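Local coordinates for protein Exo-beta-1,3-glucanase (Streptomyces sp. SirexAA-E, PDB 4PEY) that hydrolyses laminarin and laminarioligosaccharides from their non-reducing ends as a secreted glycoside hydrolase family 55 exo-beta-1,3-glucanase, yielding glucose and laminaribiose, at residues Y461-Q466 with C498-N503; T414-Y419 with H437-D442; D473-A478 with R507-F512. The protein carries 1 engineered substitution. One frame throughout, in Å; residues are numbered along the deposited sequence. Where two conformers were deposited one is given.

Contact 1: Y461-Q466 with C498-N503. With BGC (beta-D-glucopyranose), chain B; BGC (beta-D-glucopyranose), chain C.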
loop_
_atom_site.group_PDB
_atom_site.type_symbol
_atom_site.label_atom_id
_atom_site.label_comp_id
_atom_site.label_asym_id
_atom_site.label_seq_id
_atom_site.Cartn_x
_atom_site.Cartn_y
_atom_site.Cartn_z
ATOM N N TYR A 461 2.882 -18.774 6.778
ATOM C CA TYR A 461 3.024 -20.089 6.141
ATOM C C TYR A 461 3.788 -21.071 7.024
ATOM O O TYR A 461 3.695 -22.295 6.838
ATOM C CB TYR A 461 3.765 -19.995 4.804
ATOM C CG TYR A 461 3.154 -19.100 3.757
ATOM C CD1 TYR A 461 1.838 -18.656 3.856
ATOM C CD2 TYR A 461 3.900 -18.706 2.653
ATOM C CE1 TYR A 461 1.286 -17.833 2.877
ATOM C CE2 TYR A 461 3.362 -17.892 1.675
ATOM C CZ TYR A 461 2.057 -17.459 1.792
ATOM O OH TYR A 461 1.525 -16.648 0.819
ATOM N N ASP A 462 4.567 -20.534 7.960
ATOM C CA ASP A 462 5.618 -21.321 8.592
ATOM C C ASP A 462 5.342 -21.692 10.050
ATOM O O ASP A 462 6.252 -22.097 10.779
ATOM C CB ASP A 462 6.973 -20.593 8.462
ATOM C CG ASP A 462 6.936 -19.132 8.912
ATOM O OD1 ASP A 462 5.857 -18.598 9.244
ATOM O OD2 ASP A 462 8.017 -18.506 8.903
ATOM N N ALA A 463 4.083 -21.598 10.459
ATOM C CA ALA A 463 3.679 -22.122 11.759
ATOM C C ALA A 463 4.050 -23.601 11.815
ATOM O O ALA A 463 3.660 -24.369 10.940
ATOM C CB ALA A 463 2.187 -21.929 11.979
ATOM N N PRO A 464 4.824 -24.006 12.834
ATOM C CA PRO A 464 5.333 -25.385 12.820
ATOM C C PRO A 464 4.283 -26.434 13.182
ATOM O O PRO A 464 4.386 -27.587 12.743
ATOM C CB PRO A 464 6.458 -25.355 13.865
ATOM C CG PRO A 464 6.144 -24.208 14.752
ATOM C CD PRO A 464 5.465 -23.180 13.874
ATOM N N ASP A 465 3.297 -26.042 13.982
ATOM C CA ASP A 465 2.262 -26.966 14.417
ATOM C C ASP A 465 1.081 -26.184 14.976
ATOM O O ASP A 465 1.132 -24.952 15.082
ATOM C CB ASP A 465 2.806 -27.971 15.451
ATOM C CG ASP A 465 3.501 -27.304 16.635
ATOM O OD1 ASP A 465 4.502 -27.876 17.124
ATOM O OD2 ASP A 465 3.058 -26.232 17.094
ATOM N N GLN A 466 0.012 -26.901 15.305
ATOM C CA GLN A 466 -1.202 -26.279 15.810
ATOM C C GLN A 466 -0.957 -25.500 17.106
ATOM O O GLN A 466 -1.464 -24.388 17.277
ATOM C CB GLN A 466 -2.277 -27.341 16.033
ATOM C CG GLN A 466 -3.667 -26.761 16.200
ATOM C CD GLN A 466 -4.159 -26.114 14.918
ATOM O OE1 GLN A 466 -4.202 -26.764 13.870
ATOM N NE2 GLN A 466 -4.508 -24.818 14.984
ATOM N N CYS A 498 -4.902 -18.964 3.486
ATOM C CA CYS A 498 -3.890 -19.731 4.211
ATOM C C CYS A 498 -3.079 -20.629 3.282
ATOM O O CYS A 498 -3.540 -21.074 2.230
ATOM C CB CYS A 498 -4.510 -20.562 5.350
ATOM S SG CYS A 498 -5.466 -22.027 4.881
ATOM N N TYR A 499 -1.844 -20.868 3.690
ATOM C CA TYR A 499 -0.923 -21.727 2.970
ATOM C C TYR A 499 0.073 -22.231 4.006
ATOM O O TYR A 499 1.227 -21.805 4.059
ATOM C CB TYR A 499 -0.252 -20.967 1.821
ATOM C CG TYR A 499 0.732 -21.750 0.984
ATOM C CD1 TYR A 499 0.312 -22.800 0.166
ATOM C CD2 TYR A 499 2.080 -21.411 0.976
ATOM C CE1 TYR A 499 1.223 -23.503 -0.624
ATOM C CE2 TYR A 499 2.988 -22.099 0.199
ATOM C CZ TYR A 499 2.562 -23.141 -0.595
ATOM O OH TYR A 499 3.488 -23.805 -1.361
ATOM N N PHE A 500 -0.409 -23.134 4.854
ATOM C CA PHE A 500 0.422 -23.710 5.894
ATOM C C PHE A 500 1.297 -24.798 5.274
ATOM O O PHE A 500 1.021 -25.989 5.411
ATOM C CB PHE A 500 -0.449 -24.262 7.035
ATOM C CG PHE A 500 -1.148 -23.192 7.843
ATOM C CD1 PHE A 500 -0.454 -22.453 8.790
ATOM C CD2 PHE A 500 -2.506 -22.936 7.666
ATOM C CE1 PHE A 500 -1.099 -21.461 9.545
ATOM C CE2 PHE A 500 -3.155 -21.953 8.420
ATOM C CZ PHE A 500 -2.448 -21.215 9.356
ATOM N N ASN A 501 2.354 -24.396 4.576
ATOM C CA ASN A 501 3.115 -25.378 3.808
ATOM C C ASN A 501 4.104 -26.151 4.670
ATOM O O ASN A 501 4.456 -27.281 4.336
ATOM C CB ASN A 501 3.823 -24.722 2.605
ATOM C CG ASN A 501 4.904 -23.729 3.005
ATOM O OD1 ASN A 501 4.864 -23.136 4.077
ATOM N ND2 ASN A 501 5.877 -23.536 2.117
ATOM N N VAL A 502 4.526 -25.570 5.791
ATOM C CA VAL A 502 5.379 -26.301 6.724
ATOM C C VAL A 502 4.584 -27.427 7.400
ATOM O O VAL A 502 5.086 -28.543 7.556
ATOM C CB VAL A 502 5.996 -25.360 7.790
ATOM C CG1 VAL A 502 6.683 -26.166 8.903
ATOM C CG2 VAL A 502 6.994 -24.403 7.134
ATOM N N ASN A 503 3.338 -27.144 7.780
ATOM C CA ASN A 503 2.481 -28.159 8.386
ATOM C C ASN A 503 1.043 -28.038 7.882
ATOM O O ASN A 503 0.216 -27.332 8.477
ATOM C CB ASN A 503 2.518 -28.061 9.914
ATOM C CG ASN A 503 1.884 -29.265 10.596
ATOM O OD1 ASN A 503 1.022 -29.941 10.028
ATOM N ND2 ASN A 503 2.306 -29.534 11.825
HETATM C C2 BGC B . -0.552 -16.709 -3.688
HETATM C C3 BGC B . 0.808 -16.601 -3.011
HETATM C C4 BGC B . 1.134 -17.906 -2.301
HETATM C C5 BGC B . 1.024 -19.058 -3.286
HETATM C C6 BGC B . 1.344 -20.377 -2.594
HETATM C C1 BGC B . -0.662 -17.967 -4.542
HETATM O O2 BGC B . -0.726 -15.586 -4.526
HETATM O O3 BGC B . 0.667 -15.512 -2.073
HETATM O O4 BGC B . 2.433 -17.818 -1.745
HETATM O O5 BGC B . -0.301 -19.109 -3.787
HETATM O O6 BGC B . 1.297 -21.424 -3.542
HETATM C C2 BGC C . 1.594 -13.654 -0.901
HETATM C C3 BGC C . 2.850 -12.807 -0.723
HETATM C C4 BGC C . 4.084 -13.671 -0.927
HETATM C C5 BGC C . 4.022 -14.335 -2.293
HETATM C C6 BGC C . 5.262 -15.178 -2.545
HETATM C C1 BGC C . 1.650 -14.507 -2.171
HETATM O O2 BGC C . 0.456 -12.804 -0.924
HETATM O O3 BGC C . 2.878 -12.263 0.580
HETATM O O4 BGC C . 5.256 -12.899 -0.804
HETATM O O5 BGC C . 2.891 -15.175 -2.315
HETATM O O6 BGC C . 5.229 -16.317 -1.714
HETATM O O HOH W 1 2.592 -24.333 8.423
#

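Contact 2: T414-Y419 with H437-D442. With BGC (beta-D-glucopyranose), chain C.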
loop_
_atom_site.group_PDB
_atom_site.type_symbol
_atom_site.label_atom_id
_atom_site.label_comp_id
_atom_site.label_asym_id
_atom_site.label_seq_id
_atom_site.Cartn_x
_atom_site.Cartn_y
_atom_site.Cartn_z
ATOM N N THR A 414 13.130 -16.662 13.470
ATOM C CA THR A 414 14.137 -15.780 12.866
ATOM C C THR A 414 13.595 -14.402 12.466
ATOM O O THR A 414 14.245 -13.382 12.737
ATOM C CB THR A 414 14.785 -16.456 11.645
ATOM O OG1 THR A 414 15.372 -17.696 12.063
ATOM C CG2 THR A 414 15.871 -15.571 11.030
ATOM N N ASN A 415 12.417 -14.351 11.848
ATOM C CA ASN A 415 11.791 -13.049 11.620
ATOM C C ASN A 415 10.401 -12.970 12.253
ATOM O O ASN A 415 9.443 -12.476 11.654
ATOM C CB ASN A 415 11.747 -12.679 10.114
ATOM C CG ASN A 415 10.731 -13.481 9.298
ATOM O OD1 ASN A 415 10.502 -14.662 9.541
ATOM N ND2 ASN A 415 10.150 -12.829 8.282
ATOM N N ARG A 416 10.309 -13.424 13.498
ATOM C CA ARG A 416 9.076 -13.322 14.261
ATOM C C ARG A 416 8.538 -11.894 14.272
ATOM O O ARG A 416 9.293 -10.940 14.510
ATOM C CB ARG A 416 9.304 -13.793 15.694
ATOM C CG ARG A 416 8.095 -13.613 16.583
ATOM C CD ARG A 416 8.370 -14.085 17.992
ATOM N NE ARG A 416 7.217 -13.863 18.849
ATOM C CZ ARG A 416 7.193 -14.139 20.147
ATOM N NH1 ARG A 416 6.094 -13.902 20.856
ATOM N NH2 ARG A 416 8.269 -14.650 20.733
ATOM N N ALA A 417 7.244 -11.755 14.013
ATOM C CA ALA A 417 6.555 -10.472 14.100
ATOM C C ALA A 417 5.110 -10.783 14.478
ATOM O O ALA A 417 4.335 -11.251 13.641
ATOM C CB ALA A 417 6.645 -9.694 12.776
ATOM N N ASP A 418 4.766 -10.582 15.746
ATOM C CA ASP A 418 3.476 -11.049 16.248
ATOM C C ASP A 418 2.288 -10.285 15.665
ATOM O O ASP A 418 1.302 -10.894 15.267
ATOM C CB ASP A 418 3.428 -10.970 17.779
ATOM C CG ASP A 418 4.125 -12.147 18.453
ATOM O OD1 ASP A 418 4.466 -13.132 17.759
ATOM O OD2 ASP A 418 4.309 -12.095 19.690
ATOM N N TYR A 419 2.375 -8.958 15.620
ATOM C CA TYR A 419 1.210 -8.131 15.294
ATOM C C TYR A 419 1.520 -7.170 14.148
ATOM O O TYR A 419 2.557 -6.500 14.150
ATOM C CB TYR A 419 0.756 -7.339 16.522
ATOM C CG TYR A 419 0.549 -8.184 17.762
ATOM C CD1 TYR A 419 -0.550 -9.023 17.880
ATOM C CD2 TYR A 419 1.454 -8.139 18.811
ATOM C CE1 TYR A 419 -0.748 -9.802 19.017
ATOM C CE2 TYR A 419 1.268 -8.907 19.952
ATOM C CZ TYR A 419 0.165 -9.732 20.054
ATOM O OH TYR A 419 -0.008 -10.491 21.184
ATOM N N HIS A 437 1.090 -12.487 7.109
ATOM C CA HIS A 437 2.036 -13.491 7.612
ATOM C C HIS A 437 2.486 -13.323 9.068
ATOM O O HIS A 437 3.433 -13.988 9.490
ATOM C CB HIS A 437 3.290 -13.572 6.721
ATOM C CG HIS A 437 3.001 -13.743 5.260
ATOM N ND1 HIS A 437 2.155 -14.715 4.763
ATOM C CD2 HIS A 437 3.461 -13.059 4.181
ATOM C CE1 HIS A 437 2.099 -14.616 3.446
ATOM N NE2 HIS A 437 2.879 -13.617 3.069
ATOM N N PHE A 438 1.797 -12.492 9.849
ATOM C CA PHE A 438 2.208 -12.264 11.238
ATOM C C PHE A 438 1.962 -13.489 12.124
ATOM O O PHE A 438 1.097 -14.325 11.825
ATOM C CB PHE A 438 1.518 -10.999 11.762
ATOM C CG PHE A 438 2.061 -9.783 11.101
ATOM C CD1 PHE A 438 3.144 -9.109 11.651
ATOM C CD2 PHE A 438 1.596 -9.399 9.848
ATOM C CE1 PHE A 438 3.712 -8.036 10.993
ATOM C CE2 PHE A 438 2.166 -8.337 9.179
ATOM C CZ PHE A 438 3.232 -7.654 9.749
ATOM N N ASN A 439 2.765 -13.632 13.176
ATOM C CA ASN A 439 2.665 -14.833 14.012
ATOM C C ASN A 439 1.354 -14.875 14.798
ATOM O O ASN A 439 0.865 -15.960 15.121
ATOM C CB ASN A 439 3.853 -14.950 14.989
ATOM C CG ASN A 439 5.199 -15.085 14.287
ATOM O OD1 ASN A 439 5.634 -14.179 13.578
ATOM N ND2 ASN A 439 5.890 -16.198 14.529
ATOM N N LYS A 440 0.794 -13.705 15.108
ATOM C CA LYS A 440 -0.479 -13.626 15.822
ATOM C C LYS A 440 -1.504 -12.826 15.002
ATOM O O LYS A 440 -1.725 -13.158 13.836
ATOM C CB LYS A 440 -0.257 -13.055 17.226
ATOM C CG LYS A 440 0.705 -13.943 18.030
ATOM C CD LYS A 440 0.796 -13.570 19.492
ATOM C CE LYS A 440 1.746 -14.522 20.221
ATOM N NZ LYS A 440 1.287 -15.943 20.143
ATOM N N TYR A 441 -2.146 -11.813 15.586
ATOM C CA TYR A 441 -3.163 -11.054 14.853
ATOM C C TYR A 441 -2.545 -10.129 13.811
ATOM O O TYR A 441 -1.815 -9.196 14.162
ATOM C CB TYR A 441 -4.013 -10.187 15.794
ATOM C CG TYR A 441 -4.840 -10.916 16.822
ATOM C CD1 TYR A 441 -5.860 -11.780 16.445
ATOM C CD2 TYR A 441 -4.638 -10.695 18.178
ATOM C CE1 TYR A 441 -6.638 -12.430 17.394
ATOM C CE2 TYR A 441 -5.410 -11.329 19.129
ATOM C CZ TYR A 441 -6.406 -12.201 18.732
ATOM O OH TYR A 441 -7.174 -12.833 19.686
ATOM N N ASP A 442 -2.866 -10.337 12.538
ATOM C CA ASP A 442 -2.359 -9.429 11.512
ATOM C C ASP A 442 -2.916 -8.020 11.715
ATOM O O ASP A 442 -2.157 -7.055 11.695
ATOM C CB ASP A 442 -2.684 -9.962 10.121
ATOM C CG ASP A 442 -2.271 -11.408 9.958
ATOM O OD1 ASP A 442 -2.989 -12.278 10.501
ATOM O OD2 ASP A 442 -1.231 -11.682 9.305
HETATM C C2 BGC C . 1.594 -13.654 -0.901
HETATM C C3 BGC C . 2.850 -12.807 -0.723
HETATM C C4 BGC C . 4.084 -13.671 -0.927
HETATM C C5 BGC C . 4.022 -14.335 -2.293
HETATM C C6 BGC C . 5.262 -15.178 -2.545
HETATM C C1 BGC C . 1.650 -14.507 -2.171
HETATM O O2 BGC C . 0.456 -12.804 -0.924
HETATM O O3 BGC C . 2.878 -12.263 0.580
HETATM O O4 BGC C . 5.256 -12.899 -0.804
HETATM O O5 BGC C . 2.891 -15.175 -2.315
HETATM O O6 BGC C . 5.229 -16.317 -1.714
#

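Contact 3: D473-A478 with R507-F512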
loop_
_atom_site.group_PDB
_atom_site.type_symbol
_atom_site.label_atom_id
_atom_site.label_comp_id
_atom_site.label_asym_id
_atom_site.label_seq_id
_atom_site.Cartn_x
_atom_site.Cartn_y
_atom_site.Cartn_z
ATOM N N ASP A 473 -8.790 -20.578 23.646
ATOM C CA ASP A 473 -9.568 -21.720 23.181
ATOM C C ASP A 473 -9.818 -21.666 21.677
ATOM O O ASP A 473 -10.629 -22.428 21.147
ATOM C CB ASP A 473 -10.902 -21.790 23.923
ATOM C CG ASP A 473 -10.730 -22.021 25.411
ATOM O OD1 ASP A 473 -9.901 -22.876 25.790
ATOM O OD2 ASP A 473 -11.420 -21.342 26.200
ATOM N N ILE A 474 -9.134 -20.753 20.995
ATOM C CA ILE A 474 -9.296 -20.599 19.553
ATOM C C ILE A 474 -8.068 -21.131 18.818
ATOM O O ILE A 474 -6.931 -20.872 19.227
ATOM C CB ILE A 474 -9.549 -19.115 19.184
ATOM C CG1 ILE A 474 -10.854 -18.636 19.833
ATOM C CG2 ILE A 474 -9.585 -18.897 17.664
ATOM C CD1 ILE A 474 -11.075 -17.155 19.712
ATOM N N LYS A 475 -8.299 -21.888 17.744
ATOM C CA LYS A 475 -7.213 -22.333 16.879
ATOM C C LYS A 475 -6.787 -21.198 15.956
ATOM O O LYS A 475 -7.542 -20.791 15.076
ATOM C CB LYS A 475 -7.627 -23.545 16.048
ATOM C CG LYS A 475 -7.890 -24.802 16.854
ATOM C CD LYS A 475 -8.292 -25.916 15.907
ATOM C CE LYS A 475 -9.003 -27.057 16.610
ATOM N NZ LYS A 475 -9.641 -27.948 15.596
ATOM N N GLY A 476 -5.584 -20.683 16.158
ATOM C CA GLY A 476 -5.103 -19.589 15.333
ATOM C C GLY A 476 -5.551 -18.219 15.816
ATOM O O GLY A 476 -6.427 -18.086 16.680
ATOM N N TYR A 477 -4.920 -17.201 15.246
ATOM C CA TYR A 477 -5.250 -15.806 15.489
ATOM C C TYR A 477 -5.913 -15.235 14.257
ATOM O O TYR A 477 -5.378 -15.374 13.157
ATOM C CB TYR A 477 -3.989 -15.000 15.808
ATOM C CG TYR A 477 -3.324 -15.367 17.114
ATOM C CD1 TYR A 477 -2.510 -16.491 17.215
ATOM C CD2 TYR A 477 -3.500 -14.576 18.245
ATOM C CE1 TYR A 477 -1.899 -16.825 18.423
ATOM C CE2 TYR A 477 -2.900 -14.898 19.440
ATOM C CZ TYR A 477 -2.104 -16.019 19.530
ATOM O OH TYR A 477 -1.507 -16.309 20.737
ATOM N N ALA A 478 -7.073 -14.603 14.418
ATOM C CA ALA A 478 -7.730 -13.959 13.279
ATOM C C ALA A 478 -6.774 -13.059 12.477
ATOM O O ALA A 478 -5.885 -12.411 13.038
ATOM C CB ALA A 478 -8.930 -13.141 13.750
ATOM N N ARG A 507 -5.185 -26.170 11.275
ATOM C CA ARG A 507 -6.487 -25.539 11.112
ATOM C C ARG A 507 -6.460 -24.104 11.636
ATOM O O ARG A 507 -5.915 -23.832 12.712
ATOM C CB ARG A 507 -7.567 -26.334 11.848
ATOM C CG ARG A 507 -7.837 -27.688 11.219
ATOM C CD ARG A 507 -8.353 -27.526 9.794
ATOM N NE ARG A 507 -8.650 -28.807 9.153
ATOM C CZ ARG A 507 -7.849 -29.438 8.297
ATOM N NH1 ARG A 507 -6.675 -28.914 7.945
ATOM N NH2 ARG A 507 -8.236 -30.595 7.770
ATOM N N GLN A 508 -7.059 -23.204 10.865
ATOM C CA GLN A 508 -7.223 -21.802 11.240
ATOM C C GLN A 508 -8.704 -21.621 11.537
ATOM O O GLN A 508 -9.521 -21.841 10.653
ATOM C CB GLN A 508 -6.765 -20.885 10.100
ATOM C CG GLN A 508 -7.039 -19.392 10.303
ATOM C CD GLN A 508 -6.032 -18.713 11.221
ATOM O OE1 GLN A 508 -4.887 -19.162 11.366
ATOM N NE2 GLN A 508 -6.452 -17.617 11.843
ATOM N N GLN A 509 -9.077 -21.270 12.767
ATOM C CA GLN A 509 -10.504 -21.276 13.096
ATOM C C GLN A 509 -11.299 -20.308 12.217
ATOM O O GLN A 509 -12.393 -20.637 11.748
ATOM C CB GLN A 509 -10.722 -20.946 14.571
ATOM C CG GLN A 509 -12.108 -21.273 15.072
ATOM C CD GLN A 509 -12.130 -21.552 16.574
ATOM O OE1 GLN A 509 -11.221 -22.178 17.124
ATOM N NE2 GLN A 509 -13.169 -21.091 17.235
ATOM N N HIS A 510 -10.745 -19.124 11.976
ATOM C CA HIS A 510 -11.435 -18.124 11.168
ATOM C C HIS A 510 -10.472 -17.080 10.620
ATOM O O HIS A 510 -9.347 -16.927 11.110
ATOM C CB HIS A 510 -12.529 -17.433 11.992
ATOM C CG HIS A 510 -12.081 -17.010 13.359
ATOM N ND1 HIS A 510 -12.773 -17.344 14.504
ATOM C CD2 HIS A 510 -11.001 -16.297 13.766
ATOM C CE1 HIS A 510 -12.148 -16.840 15.557
ATOM N NE2 HIS A 510 -11.067 -16.206 15.137
ATOM N N GLY A 511 -10.912 -16.362 9.592
ATOM C CA GLY A 511 -10.158 -15.224 9.097
ATOM C C GLY A 511 -10.458 -13.970 9.909
ATOM O O GLY A 511 -9.597 -13.099 10.063
ATOM N N PHE A 512 -11.679 -13.895 10.438
ATOM C CA PHE A 512 -12.206 -12.686 11.064
ATOM C C PHE A 512 -12.817 -13.012 12.417
ATOM O O PHE A 512 -13.402 -14.080 12.593
ATOM C CB PHE A 512 -13.244 -12.040 10.142
ATOM C CG PHE A 512 -12.715 -11.777 8.769
ATOM C CD1 PHE A 512 -12.743 -12.765 7.797
ATOM C CD2 PHE A 512 -12.130 -10.559 8.467
ATOM C CE1 PHE A 512 -12.215 -12.536 6.536
ATOM C CE2 PHE A 512 -11.608 -10.322 7.213
ATOM C CZ PHE A 512 -11.644 -11.312 6.245
HETATM O O HOH W 2 -13.310 -21.775 20.120
HETATM O O HOH W 3 -11.265 -24.504 18.951
HETATM O O HOH W 4 -8.602 -18.291 14.126
HETATM O O HOH W 5 -2.998 -18.128 13.289
HETATM O O HOH W 6 -8.959 -15.014 16.674
#

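Contact 1: Y461-Q466 with C498-N503
Y461 lays one face of its phenol ring over the edge of Y499, whose CD2 sits above the ring centre. The pair is T-shaped, with centroids 5.0 Å apart and planes at 85°. Y499 CB adds a CH-pi contact to the same ring, 3.6 Å from Y461 CE1. A chi1 of -180° sets Y499 CG anti to the backbone N; one face of the ring meets the glucose of chain B, whose C6 lies over its centre. The opposite face carries CB of N501, nearer the rim. Y461 OH reaches the same sugar, 3.0 Å from O4, while O6 of the chain C glucose lies at the edge of the Y461 ring. Both tyrosines line the glycan pocket, and Y461 is an established substrate-binding residue. In the right-handed parallel beta-helix architecture of family 55, the contact joins the loops that follow strands 450-458 and 489-498, which pair in parallel; these two loops contribute one side chain each to the glycan pocket. Next along the chain, F500 is the centre of an inverse gamma turn, and its CE1 meets CB of A463 at 4.1 Å. One water links the backbones, donating to the carbonyls of Y461 and A463 and accepting from N503 N at 3.0 Å. V502 CG2 rests 3.7 Å from D462 CA, while the carboxylate of D462 is engaged by R403, another substrate-binding residue. At the end away from the sugars, N503 ND2 donates almost straight (168°) to P464 O at 3.0 Å, the oxygen lying in the plane of the amide.

Contact 2: T414-Y419 with H437-D442
N439 and A417 exchange two hydrogen bonds: A417 N donates to N439 OD1 (2.9 Å, 169°) from above the plane of the side-chain amide, and N439 N donates back to A417 O. One residue further on, K440 N reaches D418 O at 2.9 Å, in the carbonyl plane and on a lone pair. Within 414-419, in the conformer given (R416 was modelled in two), R416 grips the D418 carboxylate side-on, NE to OD1 and NH1 to the syn lone pair of OD2; the NH1–OD2 salt bridge measures 2.8 Å. The gripped carboxylate lies alongside the K440 chain, D418 OD2 3.6 Å from K440 CE, and K440 NZ bonds to Y477 OH. At the start of 437-442, H437, a substrate-binding residue, donates through NE2 to O3 of the chain C glucose at 2.8 Å. In the packing, F438 CD1 meets A417 CB at 3.7 Å. Y419 lies side by side with Y441, Y419 CE1 being 4.1 Å from Y441 CD2. These loops belong to adjacent coils of the parallel beta-helix: 414-419 leads from strand 399-403 into strand 419-423. Segment 437-442 leads from strand 429-436 into strand 443-445, which pairs in parallel with 419-423.

Contact 3: D473-A478 with R507-F512
K475 and Q509 bring their backbones to 5.1 Å between CA atoms, and Q509 N donates to K475 O at 2.8 Å. The segments belong to successive coils of the parallel beta-helix near its C-terminal end: 473-478 leads toward strand 480-482. Segment 507-512 runs into strand 512-513, which pairs in parallel with 480-482 and is an end strand of its sheet. Q509 is bonded to K475 twice: its extended side chain also brings OE1 to K475 N, which donates from above the amide plane at 3.0 Å. The Q509 side chain crosses that of I474 at about a right angle, OE1 lying against I474 CG2, and a water joins Q509 NE2 to D473 O. K475 and R507 run side by side, K475 CD against R507 CB; K475 NZ goes on to E537 in a salt bridge. Q508 CB points away from 473-478, yet the chain bends at chi2 (79°) and sends CD back. NE2 then donates to Y477 O, which it meets from well above the carbonyl plane, and to H510 O, which lies in the plane of the Q508 amide. OE1 of Q508 accepts from a water that also takes the Y477 N-H. G476, at phi/psi 85/167, a region that calls for glycine, lets Q508 OE1 lie 4.0 Å from its CA. The H510 ring touches I474 CG2 with CE1 (3.9 Å) and A478 CB with CD2 (3.8 Å). ND1 of H510 is bonded to N541 O. A water in the ring plane lies 2.9 Å from H510 NE2 and accepts from A478 N at 3.0 Å.

Passing from the N terminus, the chain first closes contact 2, whose 414-419 and 437-442 segments are 18 residues apart at their nearest ends. It is complete before the others begin, so it stands in series with both. Contacts 1 and 3, each closing a stretch of about thirty residues, cross: 461-466 and 473-478 come first, then 498-503 and 507-512 answer in the same order, as expected when consecutive beta-helix coils lie against each other. Contact 1 joins the loops after strands 450-458 and 489-498; contact 3 ties the approaches to strands 480-482 and 512-513. H437 packs on Y461 between contacts 2 and 1, Q466 joins contact 1 to R507, and K440 joins contact 2 to Y477.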